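Local coordinates for protein fructokinase (Vibrio cholerae serotype O1, PDB 5EYN) that phosphorylates fructose with ATP as a PfkB-family sugar kinase, here holding fructose, ADP, beryllium trifluoride and calcium, at residues G167-P173 against L196-F202; M18-W22 against L273-V278; L186-M191 against Q208-G212. All coordinates share one frame; numbering follows the deposited sequence.

Contact 1. Residues G167-P173 against L196-F202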
ATOM      1  N   GLY A 167     -34.354  12.890   1.212  1.00 11.73           N
ATOM      2  CA  GLY A 167     -33.458  12.589   0.119  1.00 11.79           C
ATOM      3  C   GLY A 167     -33.628  11.153  -0.334  1.00 10.67           C
ATOM      4  O   GLY A 167     -34.510  10.431   0.138  1.00 11.45           O
ATOM      5  N   TYR A 168     -32.766  10.733  -1.247  1.00 10.22           N
ATOM      6  CA  TYR A 168     -32.860   9.421  -1.860  1.00  9.36           C
ATOM      7  C   TYR A 168     -31.535   8.711  -1.691  1.00  8.60           C
ATOM      8  O   TYR A 168     -30.477   9.342  -1.666  1.00  9.26           O
ATOM      9  CB  TYR A 168     -33.186   9.551  -3.345  1.00 10.60           C
ATOM     10  CG  TYR A 168     -34.431  10.350  -3.599  1.00 12.74           C
ATOM     11  CD1 TYR A 168     -35.664   9.859  -3.226  1.00 13.39           C
ATOM     12  CD2 TYR A 168     -34.375  11.583  -4.219  1.00 14.56           C
ATOM     13  CE1 TYR A 168     -36.820  10.578  -3.443  1.00 16.33           C
ATOM     14  CE2 TYR A 168     -35.522  12.321  -4.429  1.00 16.41           C
ATOM     15  CZ  TYR A 168     -36.748  11.808  -4.043  1.00 17.69           C
ATOM     16  OH  TYR A 168     -37.904  12.534  -4.262  1.00 21.27           O
ATOM     17  N   VAL A 169     -31.599   7.390  -1.599  1.00  8.07           N
ATOM     18  CA  VAL A 169     -30.432   6.578  -1.316  1.00  7.87           C
ATOM     19  C   VAL A 169     -30.197   5.562  -2.414  1.00  8.27           C
ATOM     20  O   VAL A 169     -31.085   4.798  -2.779  1.00  8.52           O
ATOM     21  CB  VAL A 169     -30.601   5.839   0.029  1.00  8.87           C
ATOM     22  CG1 VAL A 169     -29.412   4.925   0.279  1.00  9.66           C
ATOM     23  CG2 VAL A 169     -30.777   6.836   1.155  1.00 10.01           C
ATOM     24  N   SER A 170     -28.979   5.586  -2.942  1.00  7.24           N
ATOM     25  CA  SER A 170     -28.515   4.631  -3.926  1.00  7.07           C
ATOM     26  C   SER A 170     -27.446   3.753  -3.283  1.00  7.48           C
ATOM     27  O   SER A 170     -26.587   4.245  -2.562  1.00  7.46           O
ATOM     28  CB  SER A 170     -27.939   5.404  -5.115  1.00  7.91           C
ATOM     29  OG  SER A 170     -27.269   4.588  -6.060  1.00  8.56           O
ATOM     30  N   PHE A 171     -27.496   2.458  -3.559  1.00  6.86           N
ATOM     31  CA  PHE A 171     -26.547   1.509  -3.008  1.00  6.77           C
ATOM     32  C   PHE A 171     -26.078   0.560  -4.098  1.00  5.70           C
ATOM     33  O   PHE A 171     -26.889   0.015  -4.852  1.00  7.36           O
ATOM     34  CB  PHE A 171     -27.220   0.739  -1.857  1.00  6.66           C
ATOM     35  CG  PHE A 171     -26.324  -0.248  -1.149  1.00  7.54           C
ATOM     36  CD1 PHE A 171     -25.117   0.145  -0.618  1.00  7.62           C
ATOM     37  CD2 PHE A 171     -26.708  -1.569  -1.000  1.00  9.51           C
ATOM     38  CE1 PHE A 171     -24.300  -0.750   0.023  1.00  7.91           C
ATOM     39  CE2 PHE A 171     -25.905  -2.460  -0.338  1.00 10.98           C
ATOM     40  CZ  PHE A 171     -24.693  -2.053   0.155  1.00  8.63           C
ATOM     41  N   ASP A 172     -24.764   0.406  -4.200  1.00  6.54           N
ATOM     42  CA  ASP A 172     -24.142  -0.557  -5.104  1.00  7.49           C
ATOM     43  C   ASP A 172     -23.241  -1.400  -4.220  1.00  7.55           C
ATOM     44  O   ASP A 172     -22.203  -0.930  -3.784  1.00  7.81           O
ATOM     45  CB  ASP A 172     -23.320   0.177  -6.170  1.00  7.57           C
ATOM     46  CG  ASP A 172     -22.526  -0.737  -7.067  1.00  8.33           C
ATOM     47  OD1 ASP A 172     -22.520  -1.957  -6.854  1.00  8.75           O
ATOM     48  OD2 ASP A 172     -21.879  -0.191  -7.979  1.00  9.46           O
ATOM     49  N   PRO A 173     -23.670  -2.625  -3.902  1.00  8.67           N
ATOM     50  CA  PRO A 173     -22.846  -3.422  -2.989  1.00  8.33           C
ATOM     51  C   PRO A 173     -21.357  -3.408  -3.369  1.00  7.34           C
ATOM     52  O   PRO A 173     -20.523  -3.169  -2.505  1.00  8.01           O
ATOM     53  CB  PRO A 173     -23.500  -4.799  -3.065  1.00 10.98           C
ATOM     54  CG  PRO A 173     -24.974  -4.469  -3.231  1.00 11.01           C
ATOM     55  CD  PRO A 173     -24.993  -3.240  -4.133  1.00 10.68           C
ATOM     56  N   LEU A 196     -32.613  -0.351   2.779  1.00  9.79           N
ATOM     57  CA  LEU A 196     -32.775   1.079   3.039  1.00 10.25           C
ATOM     58  C   LEU A 196     -32.788   1.905   1.747  1.00  9.69           C
ATOM     59  O   LEU A 196     -33.128   3.088   1.760  1.00 12.27           O
ATOM     60  CB  LEU A 196     -31.629   1.579   3.911  1.00  9.98           C
ATOM     61  CG  LEU A 196     -31.607   0.992   5.320  1.00 10.75           C
ATOM     62  CD1 LEU A 196     -30.303   1.301   6.023  1.00 11.08           C
ATOM     63  CD2 LEU A 196     -32.782   1.511   6.152  1.00 12.78           C
ATOM     64  N   ALA A 197     -32.430   1.298   0.622  1.00  9.40           N
ATOM     65  CA  ALA A 197     -32.129   2.056  -0.575  1.00  9.69           C
ATOM     66  C   ALA A 197     -33.350   2.255  -1.471  1.00  9.84           C
ATOM     67  O   ALA A 197     -34.250   1.418  -1.529  1.00 10.78           O
ATOM     68  CB  ALA A 197     -31.013   1.357  -1.335  1.00 10.81           C
ATOM     69  N   ASP A 198     -33.365   3.386  -2.167  1.00  9.12           N
ATOM     70  CA  ASP A 198     -34.304   3.626  -3.251  1.00  9.43           C
ATOM     71  C   ASP A 198     -33.881   2.966  -4.552  1.00  8.92           C
ATOM     72  O   ASP A 198     -34.723   2.522  -5.332  1.00  8.96           O
ATOM     73  CB  ASP A 198     -34.433   5.127  -3.469  1.00  9.80           C
ATOM     74  CG  ASP A 198     -35.034   5.822  -2.288  1.00 11.03           C
ATOM     75  OD1 ASP A 198     -36.277   5.738  -2.150  1.00 14.36           O
ATOM     76  OD2 ASP A 198     -34.284   6.448  -1.511  1.00 10.64           O
ATOM     77  N   VAL A 199     -32.569   2.932  -4.776  1.00  8.17           N
ATOM     78  CA  VAL A 199     -31.988   2.347  -5.974  1.00  7.44           C
ATOM     79  C   VAL A 199     -30.883   1.397  -5.556  1.00  7.69           C
ATOM     80  O   VAL A 199     -30.029   1.770  -4.745  1.00  7.87           O
ATOM     81  CB  VAL A 199     -31.369   3.444  -6.858  1.00  8.49           C
ATOM     82  CG1 VAL A 199     -30.695   2.860  -8.101  1.00  8.25           C
ATOM     83  CG2 VAL A 199     -32.413   4.457  -7.282  1.00  9.11           C
ATOM     84  N   VAL A 200     -30.894   0.176  -6.086  1.00  7.01           N
ATOM     85  CA  VAL A 200     -29.809  -0.754  -5.820  1.00  6.55           C
ATOM     86  C   VAL A 200     -29.333  -1.292  -7.162  1.00  7.21           C
ATOM     87  O   VAL A 200     -30.148  -1.696  -8.000  1.00  8.39           O
ATOM     88  CB  VAL A 200     -30.247  -1.919  -4.915  1.00  8.34           C
ATOM     89  CG1 VAL A 200     -29.065  -2.832  -4.624  1.00  9.56           C
ATOM     90  CG2 VAL A 200     -30.862  -1.391  -3.641  1.00  9.39           C
ATOM     91  N   LYS A 201     -28.019  -1.273  -7.354  1.00  8.72           N
ATOM     92  CA  LYS A 201     -27.376  -1.817  -8.543  1.00  8.46           C
ATOM     93  C   LYS A 201     -26.516  -2.991  -8.108  1.00  9.19           C
ATOM     94  O   LYS A 201     -25.707  -2.859  -7.187  1.00  8.77           O
ATOM     95  CB  LYS A 201     -26.527  -0.747  -9.224  1.00 10.73           C
ATOM     96  CG  LYS A 201     -25.797  -1.223 -10.488  1.00 13.18           C
ATOM     97  CD  LYS A 201     -24.479  -1.946 -10.163  1.00 15.78           C
ATOM     98  CE  LYS A 201     -23.470  -1.930 -11.274  1.00 20.00           C
ATOM     99  NZ  LYS A 201     -22.123  -2.275 -10.777  1.00 20.21           N
ATOM    100  N   PHE A 202     -26.738  -4.126  -8.763  1.00  8.84           N
ATOM    101  CA  PHE A 202     -25.965  -5.339  -8.548  1.00  8.84           C
ATOM    102  C   PHE A 202     -25.332  -5.723  -9.866  1.00  9.67           C
ATOM    103  O   PHE A 202     -25.946  -5.535 -10.904  1.00 10.44           O
ATOM    104  CB  PHE A 202     -26.860  -6.539  -8.207  1.00  9.11           C
ATOM    105  CG  PHE A 202     -27.729  -6.396  -6.983  1.00  8.99           C
ATOM    106  CD1 PHE A 202     -27.261  -6.771  -5.739  1.00 10.17           C
ATOM    107  CD2 PHE A 202     -29.041  -6.004  -7.108  1.00  9.27           C
ATOM    108  CE1 PHE A 202     -28.075  -6.712  -4.625  1.00 10.70           C
ATOM    109  CE2 PHE A 202     -29.868  -5.951  -5.994  1.00 10.37           C
ATOM    110  CZ  PHE A 202     -29.377  -6.297  -4.752  1.00 10.41           C
TER
HETATM  111  O   HOH W   1     -35.003   7.766   0.754  1.00 22.33           O
HETATM  112  O   HOH W   2     -19.782  -0.919  -9.576  1.00 11.83           O
HETATM  113  O   HOH W   3     -21.187  -3.580  -8.531  1.00 11.94           O
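Strand 168-172 and strand 199-202 run side by side and parallel, their axes 10° apart, with Ser170 paired with Val199 and Phe171 with Val200. Phe171 N donates to Val199 O, and Phe171 O receives Lys201 N. Val169 O takes two donors, Val199 N and Asp198 N, the latter at a bent 134° at the hydrogen. Just before the second strand, the Asp198 carboxylate stands in for a backbone partner. Its OD2 accepts Val169 N at 2.8 Å through the anti lone pair. The same oxygen sits at the edge of the Tyr168 ring, with carboxylate and ring planes 82° apart, and a water joins it to Gly167 O. On the face that carries Phe171 and Val200, Phe171 CB meets Ala197 CB at 3.9 Å. Pro173 CD rests on Val200 CG1, and Pro173 CG on the Phe202 ring. This is the sheet half of a beta-alpha-beta unit, whose helix 186-194 covers Phe171 and Pro173.

Asp172 and Lys201 lie alongside each other, both with CG anti to the backbone N. Asp172 OD2 and Lys201 NZ form a long, weak salt bridge of 3.5 Å. A water bridges Lys201 NZ and Asp172 OD1; another lies between Lys201 NZ and Asp172 OD2. The Lys201 side chain comes within about 4 Å of the bound calcium ion and 5 Å of ADP, where its amine could offset phosphate charge.

Contact 2. Residues M18-W22 against L273-V278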
ATOM      1  N   MET A  18     -31.041  20.919 -10.636  1.00 34.72           N
ATOM      2  CA  MET A  18     -30.036  19.870 -10.583  1.00 34.36           C
ATOM      3  C   MET A  18     -29.725  19.498  -9.141  1.00 30.61           C
ATOM      4  O   MET A  18     -29.132  20.272  -8.384  1.00 31.83           O
ATOM      5  CB  MET A  18     -28.763  20.316 -11.289  1.00 37.36           C
ATOM      6  CG  MET A  18     -27.700  19.246 -11.320  1.00 39.80           C
ATOM      7  SD  MET A  18     -26.580  19.460 -12.708  1.00 41.86           S
ATOM      8  CE  MET A  18     -25.859  21.053 -12.311  1.00 42.01           C
ATOM      9  N   SER A  19     -30.119  18.295  -8.762  1.00 25.28           N
ATOM     10  CA  SER A  19     -30.006  17.893  -7.377  1.00 21.32           C
ATOM     11  C   SER A  19     -28.567  17.442  -7.081  1.00 18.36           C
ATOM     12  O   SER A  19     -27.904  16.834  -7.921  1.00 19.02           O
ATOM     13  CB  SER A  19     -31.014  16.789  -7.081  1.00 23.69           C
ATOM     14  OG  SER A  19     -32.327  17.238  -7.401  1.00 25.83           O
ATOM     15  N   ARG A  20     -28.083  17.783  -5.897  1.00 15.37           N
ATOM     16  CA  ARG A  20     -26.759  17.353  -5.463  1.00 14.08           C
ATOM     17  C   ARG A  20     -26.759  15.863  -5.190  1.00 12.63           C
ATOM     18  O   ARG A  20     -27.685  15.342  -4.569  1.00 12.08           O
ATOM     19  CB  ARG A  20     -26.367  18.085  -4.185  1.00 15.41           C
ATOM     20  CG  ARG A  20     -25.020  17.668  -3.641  1.00 17.15           C
ATOM     21  CD  ARG A  20     -24.653  18.469  -2.401  1.00 20.62           C
ATOM     22  NE  ARG A  20     -24.311  19.849  -2.726  1.00 24.43           N
ATOM     23  CZ  ARG A  20     -25.056  20.918  -2.453  1.00 26.29           C
ATOM     24  NH1 ARG A  20     -26.220  20.806  -1.833  1.00 26.51           N
ATOM     25  NH2 ARG A  20     -24.630  22.122  -2.806  1.00 27.86           N
ATOM     26  N   VAL A  21     -25.722  15.189  -5.673  1.00 10.37           N
ATOM     27  CA  VAL A  21     -25.469  13.795  -5.334  1.00 10.44           C
ATOM     28  C   VAL A  21     -24.269  13.741  -4.407  1.00 10.10           C
ATOM     29  O   VAL A  21     -23.170  14.164  -4.778  1.00 10.50           O
ATOM     30  CB  VAL A  21     -25.207  12.941  -6.575  1.00  9.02           C
ATOM     31  CG1 VAL A  21     -25.012  11.476  -6.191  1.00  9.96           C
ATOM     32  CG2 VAL A  21     -26.332  13.101  -7.595  1.00 11.10           C
ATOM     33  N   TRP A  22     -24.485  13.214  -3.201  1.00  8.74           N
ATOM     34  CA  TRP A  22     -23.429  12.974  -2.227  1.00  9.11           C
ATOM     35  C   TRP A  22     -22.900  11.570  -2.410  1.00  8.94           C
ATOM     36  O   TRP A  22     -23.670  10.623  -2.532  1.00  9.18           O
ATOM     37  CB  TRP A  22     -23.984  13.090  -0.802  1.00  9.14           C
ATOM     38  CG  TRP A  22     -24.288  14.479  -0.336  1.00 10.50           C
ATOM     39  CD1 TRP A  22     -25.522  15.061  -0.258  1.00 10.97           C
ATOM     40  CD2 TRP A  22     -23.353  15.462   0.133  1.00 10.89           C
ATOM     41  NE1 TRP A  22     -25.410  16.328   0.230  1.00 12.35           N
ATOM     42  CE2 TRP A  22     -24.094  16.607   0.475  1.00 12.26           C
ATOM     43  CE3 TRP A  22     -21.963  15.489   0.286  1.00 11.13           C
ATOM     44  CZ2 TRP A  22     -23.494  17.762   0.967  1.00 13.15           C
ATOM     45  CZ3 TRP A  22     -21.373  16.633   0.770  1.00 12.59           C
ATOM     46  CH2 TRP A  22     -22.133  17.750   1.107  1.00 13.60           C
ATOM     47  N   LEU A 273     -27.139   7.904 -12.001  1.00  8.84           N
ATOM     48  CA  LEU A 273     -27.471   8.880 -10.964  1.00  9.51           C
ATOM     49  C   LEU A 273     -27.418  10.300 -11.483  1.00 10.16           C
ATOM     50  O   LEU A 273     -28.199  11.129 -11.057  1.00 10.97           O
ATOM     51  CB  LEU A 273     -26.571   8.756  -9.723  1.00  9.76           C
ATOM     52  CG  LEU A 273     -26.642   7.430  -8.986  1.00  9.42           C
ATOM     53  CD1 LEU A 273     -25.742   7.463  -7.756  1.00  9.00           C
ATOM     54  CD2 LEU A 273     -28.076   7.107  -8.571  1.00 10.42           C
ATOM     55  N   TYR A 274     -26.523  10.589 -12.427  1.00 10.28           N
ATOM     56  CA  TYR A 274     -26.542  11.907 -13.042  1.00 10.92           C
ATOM     57  C   TYR A 274     -27.943  12.159 -13.613  1.00 10.82           C
ATOM     58  O   TYR A 274     -28.562  13.187 -13.334  1.00 11.98           O
ATOM     59  CB  TYR A 274     -25.490  12.056 -14.144  1.00 11.38           C
ATOM     60  CG  TYR A 274     -25.745  13.318 -14.939  1.00 12.17           C
ATOM     61  CD1 TYR A 274     -25.554  14.568 -14.359  1.00 13.83           C
ATOM     62  CD2 TYR A 274     -26.263  13.265 -16.221  1.00 12.23           C
ATOM     63  CE1 TYR A 274     -25.837  15.735 -15.053  1.00 14.08           C
ATOM     64  CE2 TYR A 274     -26.540  14.422 -16.913  1.00 12.84           C
ATOM     65  CZ  TYR A 274     -26.329  15.650 -16.316  1.00 13.32           C
ATOM     66  OH  TYR A 274     -26.600  16.816 -16.992  1.00 14.50           O
ATOM     67  N   ARG A 275     -28.442  11.231 -14.426  1.00 11.03           N
ATOM     68  CA  ARG A 275     -29.740  11.444 -15.058  1.00 11.32           C
ATOM     69  C   ARG A 275     -30.906  11.450 -14.046  1.00 11.66           C
ATOM     70  O   ARG A 275     -31.834  12.247 -14.171  1.00 12.35           O
ATOM     71  CB  ARG A 275     -29.963  10.433 -16.186  1.00 11.92           C
ATOM     72  CG  ARG A 275     -29.055  10.667 -17.393  1.00 13.25           C
ATOM     73  CD  ARG A 275     -29.334  11.982 -18.095  1.00 15.58           C
ATOM     74  NE  ARG A 275     -30.462  11.880 -19.012  1.00 17.45           N
ATOM     75  CZ  ARG A 275     -30.979  12.901 -19.684  1.00 19.68           C
ATOM     76  NH1 ARG A 275     -30.504  14.129 -19.520  1.00 21.10           N
ATOM     77  NH2 ARG A 275     -31.988  12.694 -20.509  1.00 20.55           N
ATOM     78  N   LEU A 276     -30.855  10.604 -13.023  1.00 11.00           N
ATOM     79  CA  LEU A 276     -31.905  10.647 -12.013  1.00 12.09           C
ATOM     80  C   LEU A 276     -31.846  11.968 -11.255  1.00 12.31           C
ATOM     81  O   LEU A 276     -32.884  12.543 -10.926  1.00 13.11           O
ATOM     82  CB  LEU A 276     -31.811   9.465 -11.039  1.00 11.33           C
ATOM     83  CG  LEU A 276     -31.932   8.063 -11.649  1.00 11.54           C
ATOM     84  CD1 LEU A 276     -31.958   7.034 -10.537  1.00 10.60           C
ATOM     85  CD2 LEU A 276     -33.152   7.915 -12.557  1.00 12.45           C
ATOM     86  N   SER A 277     -30.636  12.477 -11.028  1.00 12.38           N
ATOM     87  CA  SER A 277     -30.463  13.686 -10.221  1.00 14.28           C
ATOM     88  C   SER A 277     -31.015  14.943 -10.906  1.00 15.41           C
ATOM     89  O   SER A 277     -31.427  15.885 -10.236  1.00 18.99           O
ATOM     90  CB  SER A 277     -28.986  13.892  -9.850  1.00 14.56           C
ATOM     91  OG  SER A 277     -28.217  14.415 -10.924  1.00 16.22           O
ATOM     92  N   VAL A 278     -31.036  14.958 -12.232  1.00 15.71           N
ATOM     93  CA  VAL A 278     -31.508  16.141 -12.957  1.00 18.50           C
ATOM     94  C   VAL A 278     -32.968  16.006 -13.390  1.00 19.60           C
ATOM     95  O   VAL A 278     -33.533  16.932 -13.981  1.00 21.58           O
ATOM     96  CB  VAL A 278     -30.640  16.447 -14.205  1.00 19.81           C
ATOM     97  CG1 VAL A 278     -29.194  16.705 -13.815  1.00 21.07           C
ATOM     98  CG2 VAL A 278     -30.729  15.325 -15.224  1.00 20.15           C
TER
HETATM   99  O   HOH W   4     -26.489  16.586 -10.292  1.00 22.67           O
HETATM  100  O   HOH W   5     -33.775  16.597  -9.607  1.00 38.59           O
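In this PfkB-family kinase of the ribokinase clan, helix 264-278 packs against the central sheet, and its last turn meets the first modelled residues, which lead into strand 21-24. Ser19 N donates to Ser277 O at 3.1 Å. The donor stands above the carbonyl plane of Ser277, 44° out of it. A water lies between Ser19 OG and Ser277 O, though its distance to Ser277 O is unusually short.

Further along the chain, Val21 points its side chain at the helix. Its CG2 presses on Ser277 CB at 3.6 Å, while its CG1 touches Leu273 CD1 more loosely. Ile54 of helix 46-56 packs on both Val21 and Leu273. Nearer solvent, Met18 and Val278 lie alongside one another, Met18 CG being 3.9 Å from Val278 CG1. The Met18 sulfur also reaches the Tyr274 ring obliquely.

The Ser277 hydroxyl is turned back to its own helix. With chi1 at 77°, OG lies between the backbone N and the carbonyl carbon. From there Ser277 OG donates to Tyr274 O at 2.7 Å. A second water donates to both Ser277 OG and Ser19 O, each at 2.8 Å.

Contact 3. Residues L186-M191 against Q208-G212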
ATOM      1  N   LEU A 186     -20.661  -9.864   6.198  1.00  9.65           N
ATOM      2  CA  LEU A 186     -20.905  -9.173   4.941  1.00 10.25           C
ATOM      3  C   LEU A 186     -22.337  -9.338   4.451  1.00  9.34           C
ATOM      4  O   LEU A 186     -23.006  -8.356   4.129  1.00  8.80           O
ATOM      5  CB  LEU A 186     -19.927  -9.676   3.881  1.00  9.62           C
ATOM      6  CG  LEU A 186     -19.965  -8.991   2.510  1.00  9.94           C
ATOM      7  CD1 LEU A 186     -18.621  -9.108   1.782  1.00 11.99           C
ATOM      8  CD2 LEU A 186     -21.049  -9.601   1.643  1.00 10.60           C
ATOM      9  N   GLN A 187     -22.819 -10.568   4.355  1.00 10.62           N
ATOM     10  CA  GLN A 187     -24.110 -10.779   3.719  0.99 11.22           C
ATOM     11  C   GLN A 187     -25.213 -10.019   4.435  1.00 10.34           C
ATOM     12  O   GLN A 187     -25.969  -9.280   3.818  1.00 11.03           O
ATOM     13  CB  GLN A 187     -24.465 -12.256   3.648  0.85 13.17           C
ATOM     14  CG  GLN A 187     -25.745 -12.532   2.856  0.87 15.47           C
ATOM     15  CD  GLN A 187     -26.120 -13.994   2.854  0.75 15.86           C
ATOM     16  OE1 GLN A 187     -25.905 -14.698   3.835  0.58 16.39           O
ATOM     17  NE2 GLN A 187     -26.684 -14.459   1.749  0.54 16.21           N
ATOM     18  N   ALA A 188     -25.299 -10.187   5.744  1.00 10.13           N
ATOM     19  CA  ALA A 188     -26.363  -9.551   6.505  1.00 10.99           C
ATOM     20  C   ALA A 188     -26.239  -8.034   6.508  1.00  9.87           C
ATOM     21  O   ALA A 188     -27.232  -7.313   6.462  1.00 10.28           O
ATOM     22  CB  ALA A 188     -26.364 -10.068   7.922  1.00 13.46           C
ATOM     23  N   THR A 189     -25.020  -7.534   6.617  1.00  9.07           N
ATOM     24  CA  THR A 189     -24.814  -6.088   6.682  1.00  8.86           C
ATOM     25  C   THR A 189     -25.180  -5.435   5.346  1.00  8.04           C
ATOM     26  O   THR A 189     -25.871  -4.419   5.291  1.00  8.15           O
ATOM     27  CB  THR A 189     -23.364  -5.764   7.048  1.00  8.42           C
ATOM     28  OG1 THR A 189     -23.039  -6.343   8.315  1.00 10.26           O
ATOM     29  CG2 THR A 189     -23.137  -4.281   7.122  1.00  9.13           C
ATOM     30  N   VAL A 190     -24.748  -6.048   4.257  1.00  8.08           N
ATOM     31  CA  VAL A 190     -25.075  -5.541   2.932  1.00  8.06           C
ATOM     32  C   VAL A 190     -26.584  -5.600   2.705  1.00  8.55           C
ATOM     33  O   VAL A 190     -27.170  -4.636   2.200  1.00  8.49           O
ATOM     34  CB  VAL A 190     -24.308  -6.335   1.855  1.00  7.54           C
ATOM     35  CG1 VAL A 190     -24.867  -6.057   0.471  1.00  8.91           C
ATOM     36  CG2 VAL A 190     -22.818  -6.007   1.933  1.00  8.23           C
ATOM     37  N   MET A 191     -27.238  -6.689   3.104  1.00  8.57           N
ATOM     38  CA  MET A 191     -28.670  -6.768   2.862  1.00 10.07           C
ATOM     39  C   MET A 191     -29.449  -5.769   3.710  1.00  9.82           C
ATOM     40  O   MET A 191     -30.510  -5.313   3.293  1.00 10.42           O
ATOM     41  CB  MET A 191     -29.184  -8.193   3.053  1.00 10.72           C
ATOM     42  CG  MET A 191     -28.636  -9.146   1.999  1.00 12.52           C
ATOM     43  SD  MET A 191     -28.829  -8.589   0.291  1.00 15.68           S
ATOM     44  CE  MET A 191     -30.584  -8.802   0.076  1.00 19.15           C
ATOM     45  N   GLN A 208     -26.659 -12.814  -7.195  1.00 13.83           N
ATOM     46  CA  GLN A 208     -26.747 -14.237  -6.887  1.00 14.93           C
ATOM     47  C   GLN A 208     -26.026 -14.586  -5.591  1.00 13.89           C
ATOM     48  O   GLN A 208     -26.528 -15.363  -4.791  1.00 13.79           O
ATOM     49  CB  GLN A 208     -26.227 -15.082  -8.054  1.00 17.09           C
ATOM     50  CG  GLN A 208     -27.151 -14.994  -9.249  1.00 19.94           C
ATOM     51  CD  GLN A 208     -26.750 -15.876 -10.411  1.00 23.06           C
ATOM     52  OE1 GLN A 208     -25.983 -16.834 -10.263  1.00 25.58           O
ATOM     53  NE2 GLN A 208     -27.282 -15.560 -11.583  1.00 23.70           N
ATOM     54  N   PHE A 209     -24.857 -13.997  -5.381  1.00 13.93           N
ATOM     55  CA  PHE A 209     -24.088 -14.250  -4.168  1.00 13.64           C
ATOM     56  C   PHE A 209     -24.867 -13.799  -2.938  1.00 13.75           C
ATOM     57  O   PHE A 209     -24.971 -14.519  -1.960  1.00 14.78           O
ATOM     58  CB  PHE A 209     -22.749 -13.517  -4.229  1.00 15.66           C
ATOM     59  CG  PHE A 209     -21.910 -13.695  -3.004  1.00 19.21           C
ATOM     60  CD1 PHE A 209     -21.109 -14.817  -2.855  1.00 22.65           C
ATOM     61  CD2 PHE A 209     -21.922 -12.749  -1.996  1.00 20.60           C
ATOM     62  CE1 PHE A 209     -20.339 -14.985  -1.734  1.00 24.43           C
ATOM     63  CE2 PHE A 209     -21.139 -12.916  -0.866  1.00 22.67           C
ATOM     64  CZ  PHE A 209     -20.354 -14.033  -0.736  1.00 23.68           C
ATOM     65  N   LEU A 210     -25.426 -12.602  -2.996  1.00 11.98           N
ATOM     66  CA  LEU A 210     -26.073 -12.029  -1.820  1.00 11.01           C
ATOM     67  C   LEU A 210     -27.385 -12.704  -1.478  1.00 13.79           C
ATOM     68  O   LEU A 210     -27.821 -12.649  -0.337  1.00 15.07           O
ATOM     69  CB  LEU A 210     -26.304 -10.538  -2.027  1.00  9.41           C
ATOM     70  CG  LEU A 210     -25.036  -9.697  -1.959  1.00  8.41           C
ATOM     71  CD1 LEU A 210     -25.293  -8.301  -2.503  1.00  8.71           C
ATOM     72  CD2 LEU A 210     -24.480  -9.622  -0.533  1.00  9.47           C
ATOM     73  N   THR A 211     -28.011 -13.330  -2.466  1.00 14.13           N
ATOM     74  CA  THR A 211     -29.273 -14.025  -2.264  1.00 15.66           C
ATOM     75  C   THR A 211     -29.118 -15.546  -2.227  1.00 17.03           C
ATOM     76  O   THR A 211     -30.081 -16.254  -1.952  1.00 19.10           O
ATOM     77  CB  THR A 211     -30.283 -13.667  -3.366  1.00 15.21           C
ATOM     78  OG1 THR A 211     -29.735 -14.004  -4.646  1.00 15.71           O
ATOM     79  CG2 THR A 211     -30.633 -12.188  -3.298  1.00 15.37           C
ATOM     80  N   GLY A 212     -27.920 -16.054  -2.505  1.00 16.61           N
ATOM     81  CA  GLY A 212     -27.689 -17.491  -2.491  1.00 18.16           C
ATOM     82  C   GLY A 212     -28.439 -18.226  -3.589  1.00 19.78           C
ATOM     83  O   GLY A 212     -28.870 -19.369  -3.411  1.00 20.83           O
TER
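A side-chain amide grips the end of a neighbouring helix here: Gln187 NE2 donates to the backbone carbonyl of Leu210. The contact joins helix 186-194 to the last turn of helix 204-211, which closes in a Schellman motif with Gly212 as its C-prime residue. These two helices flank strand 199-203 in the chain, within the alpha/beta fold of the ribokinase clan.

The Gln187 bond is 3.0 Å long from NE2 to Leu210 O and fairly straight, 160° at the hydrogen. The acceptor lies close to the amide plane of Gln187. Relative to the carbonyl plane of Leu210, however, the donor stands well above it, 59° out. Gln187 reaches it with an extended chain: CG is anti to the backbone N (chi1 -174°), and the next bond is also trans. Its aliphatic CG passes near Leu210 O on the way. Carbonyls of a last helical turn generally lack an intrahelical N-H partner, and Gln187 supplies one to Leu210 O.

Leu210 carries most of the apolar contact. Val190 CG1 faces its fork, 3.7 Å from both Leu210 CD1 and Leu210 CD2. The Leu210 and Val190 side chains cross at about a right angle. Leu210 CD2 also meets Leu186 CD2 at 4.1 Å. On another flank Met191, bent at chi2 and chi3, brings its sulfur against Leu210 CB.

Phe209 lies at the solvent-facing side of the contact. Leu175, from a loop, packs against it as well. The ring takes Leu186 at its edge, near the ring plane, with Leu186 CD2 4.2 Å from Phe209 CE2.

How the contacts relate
From the N terminus, residues 18-22 come first and find their partner only at 273-278, so contact 2 closes a loop of some 250 residues. Contacts 1 and 3 are both nested inside it. Residues 167-173, 186-191, 196-202 and 208-212 then follow in order, so contacts 1 and 3 cross. Contact 1 pairs neighbouring strands of the central sheet, and contact 3 joins the helices that follow them. The two touch where Leu210 meets Phe202 and Pro173. Contact 2 ties helix 264-278 to the same sheet, and Leu273 packs on Ser170. Contacts 2 and 3 do not touch, with nearest atoms about 16 Å apart.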